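PDB 2QIK: UPF0131 protein ykqA from Bacillus subtilis, which is a putative gamma-glutamylcyclotransferase, probably acting on gamma-glutamyl compounds as other members of its family do. Local coordinates for residues A[145-150]-A[198-203]. Sequence-based numbering, arbitrary orientation.
Sequences AGVDHY and LSYLYK
Val147 lays its CG2 methyl on the ring of Tyr200, a compact example of how one aromatic side chain can bridge a helix and a loop far apart in sequence, with no hydrogen bond between residues 145-150 and 198-203. CG2 stands 3.6 Å from the centroid of the Tyr200 ring and only 8° off the ring normal, a CH-pi contact over the middle of one face. The second methyl, CG1, reaches the inner end of the same ring, 4.1 Å from Tyr200 CG. Ala145 adds a smaller touch, its CB approaching Tyr200 CE1 obliquely at 3.6 Å. The ring gets this far because CG of Tyr200 lies anti to the backbone N (chi1 164°), which sends it from the helix toward the loop, where the CA atoms of Val147 and Tyr200 are still 8.1 Å apart. Its hydroxyl is hydrogen-bonded to Arg204. With an alanine at Tyr200, the Val147 methyls would probably lose their aromatic platform and Arg204 its hydroxyl partner. On the loop side, a Schellman motif with positive phi at Gly146 ends helix 140-145, and Ala145 and Val147, just before and after Gly146, both point toward the helix. Beyond Val147 a 3-10 turn follows, closed by a 2.9 Å hydrogen bond from Tyr150 N to Val147 O. Phe142 of helix 140-145 touches both Val147 and Tyr200, extending this surface apolar cluster away from the predicted substrate site. Helix 198-204, within the AIG2-like family region, also packs through Leu198 and Leu201 on strand 224-234, and through Leu198 on Met120 of helix 115-122.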
# COMPACT_ATOMS: atom_id res chain seq x y z
N ALA A 145 -8.08 18.76 14.02
CA ALA A 145 -8.34 17.55 14.76
C ALA A 145 -7.51 17.48 16.04
O ALA A 145 -7.67 16.55 16.80
CB ALA A 145 -8.04 16.37 13.88
N GLY A 146 -6.59 18.44 16.28
CA GLY A 146 -5.76 18.40 17.46
C GLY A 146 -4.66 17.38 17.45
O GLY A 146 -4.16 16.99 18.49
N VAL A 147 -4.27 16.93 16.26
CA VAL A 147 -3.22 15.95 16.11
C VAL A 147 -1.94 16.41 15.45
O VAL A 147 -1.04 15.62 15.15
CB VAL A 147 -3.75 14.66 15.39
CG1 VAL A 147 -4.87 14.04 16.17
CG2 VAL A 147 -4.13 14.92 13.96
N ASP A 148 -1.86 17.69 15.12
CA ASP A 148 -0.66 18.19 14.42
C ASP A 148 0.61 17.97 15.17
O ASP A 148 1.65 17.82 14.56
CB ASP A 148 -0.75 19.65 13.95
CG ASP A 148 0.25 19.96 12.88
OD1 ASP A 148 0.34 19.20 11.90
OD2 ASP A 148 0.95 20.97 12.95
N HIS A 149 0.54 17.93 16.50
CA HIS A 149 1.69 17.61 17.30
C HIS A 149 2.37 16.29 16.94
O HIS A 149 3.56 16.12 17.20
CB HIS A 149 1.31 17.63 18.79
CG HIS A 149 0.31 16.62 19.23
ND1 HIS A 149 0.68 15.37 19.68
CD2 HIS A 149 -1.05 16.62 19.19
CE1 HIS A 149 -0.41 14.69 19.98
NE2 HIS A 149 -1.47 15.41 19.69
N TYR A 150 1.63 15.37 16.31
CA TYR A 150 2.19 14.09 15.85
C TYR A 150 2.91 14.19 14.51
O TYR A 150 3.63 13.29 14.15
CB TYR A 150 1.12 13.06 15.72
CG TYR A 150 0.52 12.54 17.00
CD1 TYR A 150 1.32 12.14 18.07
CD2 TYR A 150 -0.83 12.36 17.15
CE1 TYR A 150 0.78 11.54 19.21
CE2 TYR A 150 -1.37 11.82 18.26
CZ TYR A 150 -0.54 11.37 19.30
OH TYR A 150 -1.01 10.74 20.44
N LEU A 198 -1.91 6.48 14.84
CA LEU A 198 -2.43 5.67 13.76
C LEU A 198 -3.93 5.62 13.64
O LEU A 198 -4.47 5.63 12.50
CB LEU A 198 -1.90 4.22 13.91
CG LEU A 198 -2.05 3.33 12.72
CD1 LEU A 198 -1.45 3.96 11.39
CD2 LEU A 198 -1.41 2.02 13.05
N SER A 199 -4.65 5.51 14.75
CA SER A 199 -6.08 5.38 14.60
C SER A 199 -6.73 6.64 14.02
O SER A 199 -7.71 6.54 13.27
CB SER A 199 -6.78 4.91 15.89
OG SER A 199 -6.68 5.86 16.93
N TYR A 200 -6.14 7.82 14.26
CA TYR A 200 -6.59 9.05 13.60
C TYR A 200 -6.50 8.84 12.09
O TYR A 200 -7.42 9.18 11.33
CB TYR A 200 -5.70 10.23 14.04
CG TYR A 200 -5.85 11.42 13.11
CD1 TYR A 200 -6.95 12.22 13.20
CD2 TYR A 200 -4.97 11.64 12.11
CE1 TYR A 200 -7.18 13.22 12.31
CE2 TYR A 200 -5.14 12.65 11.23
CZ TYR A 200 -6.26 13.46 11.31
OH TYR A 200 -6.42 14.50 10.40
N LEU A 201 -5.37 8.31 11.61
CA LEU A 201 -5.21 8.11 10.17
C LEU A 201 -6.20 7.09 9.63
O LEU A 201 -6.75 7.26 8.54
CB LEU A 201 -3.81 7.76 9.82
CG LEU A 201 -2.75 8.84 10.05
CD1 LEU A 201 -1.35 8.30 9.86
CD2 LEU A 201 -2.98 9.99 9.10
N TYR A 202 -6.43 6.00 10.37
CA TYR A 202 -7.39 5.01 9.94
C TYR A 202 -8.77 5.59 9.77
O TYR A 202 -9.51 5.26 8.84
CB TYR A 202 -7.45 3.80 10.87
CG TYR A 202 -6.47 2.70 10.62
CD1 TYR A 202 -5.15 2.93 10.35
CD2 TYR A 202 -6.89 1.36 10.66
CE1 TYR A 202 -4.28 1.87 10.11
CE2 TYR A 202 -6.01 0.32 10.46
CZ TYR A 202 -4.72 0.56 10.16
OH TYR A 202 -3.80 -0.44 9.94
N LYS A 203 -9.15 6.51 10.65
CA LYS A 203 -10.45 7.19 10.52
C LYS A 203 -10.45 8.14 9.37
O LYS A 203 -11.40 8.16 8.56
CB LYS A 203 -10.79 7.86 11.87
CG LYS A 203 -12.11 8.64 11.81
CD LYS A 203 -12.43 9.45 13.07
CE LYS A 203 -13.61 10.44 12.90
NZ LYS A 203 -13.53 11.54 13.90